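Local structure of VP2 (Primate bocaparvovirus 1, 7L0Y) at residues E94-R99 with N228-Y233; N109-Q114 with Y447-V452; D127-V132 with V209-E214. The protein assembles in 60 copies into the T=1 icosahedral capsid, about 26 nm across, of human bocavirus 1. All blocks are in the same frame, centred on the assembly; numbering follows the deposited sequence.

Contact 1. Residues E94-R99 with N228-Y233; sequences EYKRFR and NNERAY
Asn228 pairs with Arg97 as an antiparallel, non-hydrogen-bonded pair, their CA atoms 4.2 Å apart. Their side chains run alongside each other on the same face of the sheet, the amide group of Asn228 resting against the CB and CD methylenes of Arg97. The guanidinium and amide planes are turned only 21° apart, and the arginine end leads off to a cation-pi contact with Trp226. Asn229 follows with both its backbone and its side chain engaged. Its N-H donates to Lys96 O, a bond modelled so short that its exact length is doubtful. With CG anti to the backbone N (chi1 -172°), the amide is carried to the backbone just after helix 85-94, where Asn229 ND2 donates to Tyr95 O at 3.1 Å, nearly along the C=O axis and close to the asparagine's amide plane. The same ND2 also reaches Thr92 O, and OD1 accepts from Lys512 N; an amide, able both to donate and to accept, suits this buried place. Glu230 then lies side by side with Lys96, and its OE2 forms a salt bridge to Lys96 NZ at 3.4 Å. OE2 also lies near CE, the last methylene before the ammonium group; partial exposure suits this charged pair. Beyond it the chain departs toward other partners, Arg231 bonding to Asn516 and Leu355. Across from βG, Lys96 and Arg97 both face Glu461 of βI, a classic beta bulge, where helix 85-94 passes into βD of the parvovirus jelly roll.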
loop_
_atom_site.group_PDB
_atom_site.type_symbol
_atom_site.label_atom_id
_atom_site.label_comp_id
_atom_site.label_asym_id
_atom_site.label_seq_id
_atom_site.Cartn_x
_atom_site.Cartn_y
_atom_site.Cartn_z
ATOM N N GLU A 94 47.466 40.046 75.541
ATOM C CA GLU A 94 46.849 38.879 74.930
ATOM C C GLU A 94 47.491 38.401 73.634
ATOM O O GLU A 94 47.063 37.373 73.109
ATOM C CB GLU A 94 45.364 39.139 74.676
ATOM C CG GLU A 94 44.557 39.337 75.934
ATOM C CD GLU A 94 43.077 39.434 75.658
ATOM O OE1 GLU A 94 42.695 39.461 74.472
ATOM O OE2 GLU A 94 42.289 39.478 76.623
ATOM N N TYR A 95 48.490 39.091 73.099
ATOM C CA TYR A 95 48.981 38.737 71.775
ATOM C C TYR A 95 50.496 38.764 71.743
ATOM O O TYR A 95 51.119 39.675 72.292
ATOM C CB TYR A 95 48.445 39.683 70.703
ATOM C CG TYR A 95 46.950 39.697 70.605
ATOM C CD1 TYR A 95 46.276 38.700 69.932
ATOM C CD2 TYR A 95 46.213 40.722 71.165
ATOM C CE1 TYR A 95 44.925 38.707 69.839
ATOM C CE2 TYR A 95 44.857 40.738 71.077
ATOM C CZ TYR A 95 44.214 39.729 70.408
ATOM O OH TYR A 95 42.848 39.743 70.304
ATOM N N LYS A 96 51.081 37.767 71.086
ATOM C CA LYS A 96 52.529 37.705 70.962
ATOM C C LYS A 96 53.073 38.598 69.860
ATOM O O LYS A 96 54.247 38.971 69.910
ATOM C CB LYS A 96 52.968 36.264 70.727
ATOM C CG LYS A 96 52.300 35.630 69.554
ATOM C CD LYS A 96 52.782 34.226 69.353
ATOM C CE LYS A 96 54.176 34.191 68.795
ATOM N NZ LYS A 96 54.644 32.791 68.600
ATOM N N ARG A 97 52.269 38.930 68.861
ATOM C CA ARG A 97 52.717 39.848 67.832
ATOM C C ARG A 97 51.509 40.450 67.140
ATOM O O ARG A 97 50.407 39.905 67.184
ATOM C CB ARG A 97 53.630 39.156 66.825
ATOM C CG ARG A 97 53.013 37.956 66.201
ATOM C CD ARG A 97 53.866 37.473 65.094
ATOM N NE ARG A 97 53.216 36.401 64.371
ATOM C CZ ARG A 97 53.691 35.872 63.257
ATOM N NH1 ARG A 97 54.809 36.344 62.732
ATOM N NH2 ARG A 97 53.033 34.896 62.657
ATOM N N PHE A 98 51.740 41.585 66.496
ATOM C CA PHE A 98 50.700 42.289 65.771
ATOM C C PHE A 98 51.367 43.123 64.698
ATOM O O PHE A 98 52.555 43.419 64.775
ATOM C CB PHE A 98 49.857 43.161 66.705
ATOM C CG PHE A 98 50.642 44.195 67.441
ATOM C CD1 PHE A 98 50.762 45.472 66.947
ATOM C CD2 PHE A 98 51.276 43.886 68.617
ATOM C CE1 PHE A 98 51.478 46.414 67.621
ATOM C CE2 PHE A 98 51.999 44.826 69.287
ATOM C CZ PHE A 98 52.101 46.091 68.790
ATOM N N ARG A 99 50.610 43.434 63.657
ATOM C CA ARG A 99 51.063 44.381 62.654
ATOM C C ARG A 99 49.851 45.057 62.049
ATOM O O ARG A 99 48.764 44.475 62.017
ATOM C CB ARG A 99 51.899 43.691 61.574
ATOM C CG ARG A 99 51.185 42.584 60.905
ATOM C CD ARG A 99 52.018 42.027 59.821
ATOM N NE ARG A 99 51.332 40.926 59.178
ATOM C CZ ARG A 99 51.850 40.214 58.194
ATOM N NH1 ARG A 99 53.056 40.505 57.739
ATOM N NH2 ARG A 99 51.158 39.220 57.664
ATOM N N ASN A 228 56.870 42.236 67.599
ATOM C CA ASN A 228 56.734 41.064 68.438
ATOM C C ASN A 228 56.591 41.462 69.895
ATOM O O ASN A 228 57.318 42.313 70.402
ATOM C CB ASN A 228 57.949 40.160 68.275
ATOM C CG ASN A 228 58.120 39.676 66.864
ATOM O OD1 ASN A 228 59.186 39.815 66.279
ATOM N ND2 ASN A 228 57.073 39.097 66.306
ATOM N N ASN A 229 55.631 40.849 70.569
ATOM C CA ASN A 229 55.484 41.014 72.000
ATOM C C ASN A 229 55.841 39.677 72.642
ATOM O O ASN A 229 54.992 38.810 72.829
ATOM C CB ASN A 229 54.054 41.441 72.315
ATOM C CG ASN A 229 53.849 41.809 73.747
ATOM O OD1 ASN A 229 54.746 42.303 74.412
ATOM N ND2 ASN A 229 52.651 41.565 74.239
ATOM N N GLU A 230 57.098 39.546 73.049
ATOM C CA GLU A 230 57.597 38.350 73.705
ATOM C C GLU A 230 58.848 38.688 74.489
ATOM O O GLU A 230 59.628 39.557 74.100
ATOM C CB GLU A 230 57.912 37.216 72.723
ATOM C CG GLU A 230 56.721 36.413 72.251
ATOM C CD GLU A 230 57.097 35.421 71.178
ATOM O OE1 GLU A 230 58.172 35.593 70.569
ATOM O OE2 GLU A 230 56.352 34.445 70.971
ATOM N N ARG A 231 59.066 37.943 75.557
ATOM C CA ARG A 231 60.187 38.164 76.448
ATOM C C ARG A 231 61.082 36.940 76.435
ATOM O O ARG A 231 60.600 35.808 76.529
ATOM C CB ARG A 231 59.710 38.426 77.870
ATOM C CG ARG A 231 60.807 38.863 78.796
ATOM C CD ARG A 231 60.292 39.032 80.190
ATOM N NE ARG A 231 60.071 37.750 80.842
ATOM C CZ ARG A 231 60.987 37.131 81.573
ATOM N NH1 ARG A 231 60.714 35.967 82.134
ATOM N NH2 ARG A 231 62.166 37.695 81.764
ATOM N N ALA A 232 62.380 37.167 76.314
ATOM C CA ALA A 232 63.366 36.130 76.559
ATOM C C ALA A 232 63.611 36.032 78.057
ATOM O O ALA A 232 64.003 37.015 78.690
ATOM C CB ALA A 232 64.668 36.434 75.827
ATOM N N TYR A 233 63.359 34.855 78.625
ATOM C CA TYR A 233 63.619 34.658 80.043
ATOM C C TYR A 233 65.075 34.337 80.328
ATOM O O TYR A 233 65.525 34.518 81.462
ATOM C CB TYR A 233 62.714 33.560 80.606
ATOM C CG TYR A 233 62.929 32.194 80.012
ATOM C CD1 TYR A 233 63.871 31.330 80.537
ATOM C CD2 TYR A 233 62.167 31.758 78.948
ATOM C CE1 TYR A 233 64.065 30.094 80.010
ATOM C CE2 TYR A 233 62.352 30.519 78.413
ATOM C CZ TYR A 233 63.303 29.689 78.945
ATOM O OH TYR A 233 63.490 28.444 78.406
#

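Contact 2. Residues N109-Q114 with Y447-V452; sequences NLQIKQ and YCTGQV
Gln111 and Thr449 exchange two backbone hydrogen bonds, and Lys113 and Tyr447 repeat the pattern, with Lys113 N 2.9 Å from Tyr447 O. Between them Ile112 and Cys448 form a non-hydrogen-bonded pair, and the short strand axes run antiparallel at 167°. This is the pairing of βD and βI in the BIDG sheet of the parvovirus jelly roll; βB flanks βI on its other edge, where the backbones of Cys448 and Thr41 are hydrogen-bonded.

Among polar side chains, Gln111 and Thr449 share a face: Thr449 OG1 donates weakly to Gln111 OE1 at 3.1 Å, while Gln111 NE2 makes a weak bond to Thr129 O of a neighbouring subunit. Where the strand turns its corner, Asn109 ND2 hydrogen-bonds to Gln451 OE1 at 3.1 Å, from above the carbonyl plane, and also donates to Gly18 O.

Tyr447 CG stands between the backbone N and the carbonyl carbon (chi1 74°), which brings CE2 3.4 Å from Lys113 CB; the lysine's aliphatic stem suits an aromatic neighbour. On the other face Ile112 CG1 meets Cys448 CB, a small side chain suiting this buried place. Leu110 CD1 touches Cys448 SG and Gly450 CA, an approach that glycine's bare backbone permits.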
loop_
_atom_site.group_PDB
_atom_site.type_symbol
_atom_site.label_atom_id
_atom_site.label_comp_id
_atom_site.label_asym_id
_atom_site.label_seq_id
_atom_site.Cartn_x
_atom_site.Cartn_y
_atom_site.Cartn_z
ATOM N N ASN A 109 32.725 66.097 56.854
ATOM C CA ASN A 109 32.039 67.128 57.634
ATOM C C ASN A 109 32.864 68.401 57.725
ATOM O O ASN A 109 33.066 68.963 58.799
ATOM C CB ASN A 109 31.670 66.617 59.020
ATOM C CG ASN A 109 30.549 65.626 58.977
ATOM O OD1 ASN A 109 29.777 65.605 58.030
ATOM N ND2 ASN A 109 30.451 64.796 59.995
ATOM N N LEU A 110 33.333 68.866 56.577
ATOM C CA LEU A 110 34.209 70.021 56.549
ATOM C C LEU A 110 33.409 71.287 56.800
ATOM O O LEU A 110 32.265 71.412 56.364
ATOM C CB LEU A 110 34.927 70.120 55.209
ATOM C CG LEU A 110 36.105 69.190 54.936
ATOM C CD1 LEU A 110 36.966 69.130 56.166
ATOM C CD2 LEU A 110 35.642 67.809 54.587
ATOM N N GLN A 111 34.014 72.225 57.505
ATOM C CA GLN A 111 33.427 73.531 57.742
ATOM C C GLN A 111 34.475 74.597 57.511
ATOM O O GLN A 111 35.489 74.628 58.207
ATOM C CB GLN A 111 32.903 73.639 59.160
ATOM C CG GLN A 111 31.678 72.844 59.433
ATOM C CD GLN A 111 31.336 72.871 60.885
ATOM O OE1 GLN A 111 32.217 72.925 61.734
ATOM N NE2 GLN A 111 30.060 72.894 61.187
ATOM N N ILE A 112 34.232 75.473 56.550
ATOM C CA ILE A 112 35.054 76.656 56.364
ATOM C C ILE A 112 34.287 77.839 56.927
ATOM O O ILE A 112 33.137 78.077 56.553
ATOM C CB ILE A 112 35.426 76.879 54.890
ATOM C CG1 ILE A 112 36.268 75.718 54.374
ATOM C CG2 ILE A 112 36.232 78.144 54.759
ATOM C CD1 ILE A 112 35.487 74.672 53.644
ATOM N N LYS A 113 34.909 78.552 57.852
ATOM C CA LYS A 113 34.337 79.741 58.453
ATOM C C LYS A 113 35.191 80.932 58.058
ATOM O O LYS A 113 36.417 80.840 58.024
ATOM C CB LYS A 113 34.293 79.638 59.978
ATOM C CG LYS A 113 33.594 78.428 60.548
ATOM C CD LYS A 113 32.115 78.434 60.308
ATOM C CE LYS A 113 31.412 79.358 61.285
ATOM N NZ LYS A 113 29.932 79.289 61.169
ATOM N N GLN A 114 34.543 82.046 57.762
ATOM C CA GLN A 114 35.257 83.301 57.605
ATOM C C GLN A 114 35.475 83.938 58.967
ATOM O O GLN A 114 34.587 83.930 59.819
ATOM C CB GLN A 114 34.482 84.244 56.694
ATOM C CG GLN A 114 35.187 85.544 56.419
ATOM C CD GLN A 114 34.441 86.403 55.435
ATOM O OE1 GLN A 114 33.476 85.964 54.823
ATOM N NE2 GLN A 114 34.864 87.648 55.300
ATOM N N TYR A 447 39.262 79.710 58.118
ATOM C CA TYR A 447 39.823 78.503 58.695
ATOM C C TYR A 447 38.857 77.366 58.430
ATOM O O TYR A 447 37.665 77.577 58.218
ATOM C CB TYR A 447 40.100 78.635 60.191
ATOM C CG TYR A 447 38.876 78.616 61.051
ATOM C CD1 TYR A 447 38.472 77.455 61.679
ATOM C CD2 TYR A 447 38.103 79.745 61.205
ATOM C CE1 TYR A 447 37.360 77.430 62.453
ATOM C CE2 TYR A 447 36.989 79.727 61.978
ATOM C CZ TYR A 447 36.618 78.569 62.604
ATOM O OH TYR A 447 35.491 78.546 63.387
ATOM N N CYS A 448 39.387 76.155 58.430
ATOM C CA CYS A 448 38.587 74.964 58.211
ATOM C C CYS A 448 38.638 74.085 59.449
ATOM O O CYS A 448 39.701 73.893 60.041
ATOM C CB CYS A 448 39.071 74.184 56.991
ATOM S SG CYS A 448 38.084 72.729 56.594
ATOM N N THR A 449 37.483 73.578 59.845
ATOM C CA THR A 449 37.387 72.482 60.787
ATOM C C THR A 449 36.692 71.328 60.092
ATOM O O THR A 449 35.880 71.536 59.194
ATOM C CB THR A 449 36.619 72.867 62.062
ATOM O OG1 THR A 449 35.290 73.281 61.729
ATOM C CG2 THR A 449 37.315 73.983 62.780
ATOM N N GLY A 450 37.022 70.117 60.501
ATOM C CA GLY A 450 36.357 68.955 59.972
ATOM C C GLY A 450 36.644 67.764 60.842
ATOM O O GLY A 450 37.283 67.875 61.885
ATOM N N GLN A 451 36.175 66.612 60.393
ATOM C CA GLN A 451 36.411 65.358 61.086
ATOM C C GLN A 451 37.305 64.481 60.227
ATOM O O GLN A 451 37.079 64.348 59.026
ATOM C CB GLN A 451 35.092 64.646 61.404
ATOM C CG GLN A 451 34.187 65.453 62.311
ATOM C CD GLN A 451 32.904 64.741 62.698
ATOM O OE1 GLN A 451 32.504 63.760 62.082
ATOM N NE2 GLN A 451 32.232 65.264 63.712
ATOM N N VAL A 452 38.345 63.928 60.837
ATOM C CA VAL A 452 39.116 62.834 60.262
ATOM C C VAL A 452 38.799 61.576 61.036
ATOM O O VAL A 452 38.801 61.582 62.267
ATOM C CB VAL A 452 40.630 63.106 60.273
ATOM C CG1 VAL A 452 40.970 64.013 59.178
ATOM C CG2 VAL A 452 41.032 63.750 61.577
#

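Contact 3. Residues D127-V132 with V209-E214; sequences DLTAGV and VLRTGE
Arg211 lies alongside Thr129, its chain extended from CG to NE across the turn that 127-130 makes. The guanidinium is met over one face by Thr129 O, which comes within 2.9 Å of Arg211 NE at an angle too poor for a hydrogen bond, and Thr129 CB packs 3.8 Å from Arg211 CZ. Nearer the backbone, Arg211 CG sits 3.6 Å from Ala130 O. The flat cationic head thus lies against carbonyl oxygen and threonine carbon, while its terminal NH1 and NH2 turn to a neighbouring subunit: NH2 bonds weakly to Leu110 O and NH1 weakly to Thr212 O there, so the long arginine suits a subunit boundary.

Val132 begins βE of the jelly roll and pairs antiparallel with Leu210 of βF, the E-F edge of the CHEF sheet. Val132 N donates to Leu210 O and Leu210 N to Val132 O, each at 2.9 Å. Being beta-branched, Val132 suits a strand, and its CG2 meets Leu210 CB at 4.0 Å. Gly131 packs its CA against Val209 CG1, where a CB would clash with that methyl.

Thr129, which lies over the guanidinium, belongs to a type I turn from Asp127 to Ala130. A second such turn, Arg211 to Glu214, leads the chain out of βF.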
loop_
_atom_site.group_PDB
_atom_site.type_symbol
_atom_site.label_atom_id
_atom_site.label_comp_id
_atom_site.label_asym_id
_atom_site.label_seq_id
_atom_site.Cartn_x
_atom_site.Cartn_y
_atom_site.Cartn_z
ATOM N N ASP A 127 31.313 80.511 55.038
ATOM C CA ASP A 127 31.414 80.777 53.608
ATOM C C ASP A 127 31.305 79.417 52.933
ATOM O O ASP A 127 32.220 78.596 52.989
ATOM C CB ASP A 127 32.691 81.526 53.277
ATOM C CG ASP A 127 33.880 80.958 53.977
ATOM O OD1 ASP A 127 33.679 80.079 54.829
ATOM O OD2 ASP A 127 35.009 81.396 53.700
ATOM N N LEU A 128 30.162 79.187 52.289
ATOM C CA LEU A 128 29.805 77.836 51.881
ATOM C C LEU A 128 30.489 77.454 50.580
ATOM O O LEU A 128 30.562 76.272 50.230
ATOM C CB LEU A 128 28.288 77.708 51.745
ATOM C CG LEU A 128 27.329 77.777 52.941
ATOM C CD1 LEU A 128 27.505 79.018 53.761
ATOM C CD2 LEU A 128 25.896 77.713 52.458
ATOM N N THR A 129 31.004 78.439 49.850
ATOM C CA THR A 129 31.603 78.146 48.556
ATOM C C THR A 129 33.112 77.998 48.660
ATOM O O THR A 129 33.791 77.782 47.654
ATOM C CB THR A 129 31.228 79.232 47.554
ATOM O OG1 THR A 129 31.677 80.502 48.033
ATOM C CG2 THR A 129 29.734 79.279 47.388
ATOM N N ALA A 130 33.656 78.113 49.865
ATOM C CA ALA A 130 35.091 77.968 50.045
ATOM C C ALA A 130 35.489 76.499 50.050
ATOM O O ALA A 130 34.781 75.648 50.590
ATOM C CB ALA A 130 35.527 78.644 51.340
ATOM N N GLY A 131 36.619 76.202 49.413
ATOM C CA GLY A 131 37.154 74.864 49.363
ATOM C C GLY A 131 38.367 74.673 50.258
ATOM O O GLY A 131 38.957 75.612 50.780
ATOM N N VAL A 132 38.729 73.411 50.429
ATOM C CA VAL A 132 40.010 73.037 51.004
ATOM C C VAL A 132 40.683 72.083 50.038
ATOM O O VAL A 132 40.030 71.210 49.460
ATOM C CB VAL A 132 39.884 72.403 52.406
ATOM C CG1 VAL A 132 39.368 73.408 53.382
ATOM C CG2 VAL A 132 38.985 71.192 52.382
ATOM N N VAL A 209 39.704 69.251 45.759
ATOM C CA VAL A 209 39.170 70.435 46.408
ATOM C C VAL A 209 37.796 70.078 46.935
ATOM O O VAL A 209 36.945 69.586 46.190
ATOM C CB VAL A 209 39.121 71.638 45.457
ATOM C CG1 VAL A 209 38.523 72.826 46.166
ATOM C CG2 VAL A 209 40.510 71.960 44.962
ATOM N N LEU A 210 37.597 70.285 48.225
ATOM C CA LEU A 210 36.373 69.904 48.901
ATOM C C LEU A 210 35.673 71.146 49.413
ATOM O O LEU A 210 36.288 71.976 50.084
ATOM C CB LEU A 210 36.659 68.957 50.065
ATOM C CG LEU A 210 36.734 67.452 49.828
ATOM C CD1 LEU A 210 37.856 67.090 48.900
ATOM C CD2 LEU A 210 36.933 66.779 51.158
ATOM N N ARG A 211 34.395 71.271 49.095
ATOM C CA ARG A 211 33.533 72.197 49.800
ATOM C C ARG A 211 32.851 71.465 50.951
ATOM O O ARG A 211 33.100 70.288 51.209
ATOM C CB ARG A 211 32.534 72.843 48.849
ATOM C CG ARG A 211 33.169 73.812 47.893
ATOM C CD ARG A 211 32.133 74.530 47.088
ATOM N NE ARG A 211 32.734 75.495 46.182
ATOM C CZ ARG A 211 32.044 76.250 45.338
ATOM N NH1 ARG A 211 30.724 76.153 45.297
ATOM N NH2 ARG A 211 32.666 77.113 44.556
ATOM N N THR A 212 31.975 72.176 51.653
ATOM C CA THR A 212 31.512 71.688 52.945
ATOM C C THR A 212 30.644 70.447 52.808
ATOM O O THR A 212 30.514 69.668 53.758
ATOM C CB THR A 212 30.765 72.795 53.683
ATOM O OG1 THR A 212 30.483 72.362 55.015
ATOM C CG2 THR A 212 29.472 73.139 52.977
ATOM N N GLY A 213 30.065 70.222 51.632
ATOM C CA GLY A 213 29.205 69.067 51.465
ATOM C C GLY A 213 29.932 67.861 50.912
ATOM O O GLY A 213 29.359 66.781 50.799
ATOM N N GLU A 214 31.164 68.054 50.468
ATOM C CA GLU A 214 32.012 66.980 49.979
ATOM C C GLU A 214 32.797 66.308 51.103
ATOM O O GLU A 214 33.034 66.883 52.165
ATOM C CB GLU A 214 32.944 67.511 48.897
ATOM C CG GLU A 214 32.188 67.902 47.646
ATOM C CD GLU A 214 33.081 68.429 46.554
ATOM O OE1 GLU A 214 34.239 68.767 46.849
ATOM O OE2 GLU A 214 32.637 68.468 45.390
#

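Overall arrangement
Contacts 2 and 3 are buried and adjacent, their centres about 9 Å apart, whereas contact 1 is only partly buried and lies about 41 Å from the centre of contact 2. Contacts 1 and 2 share strand 95-118, near its two ends: βG borders it at the first, βI at the second. Contact 3 lies at the E-F edge of the opposing CHEF sheet and is otherwise turn, yet meets contact 2 through a probable hydrogen bond from Thr212 OG1 to Leu110 O and packing of Cys448 against Val132. Contact 1 relies on a salt bridge and asparagine bonds; contacts 2 and 3 both lie at subunit boundaries, one with strand pairing and side-chain amide bonds, the other with turns and an arginine.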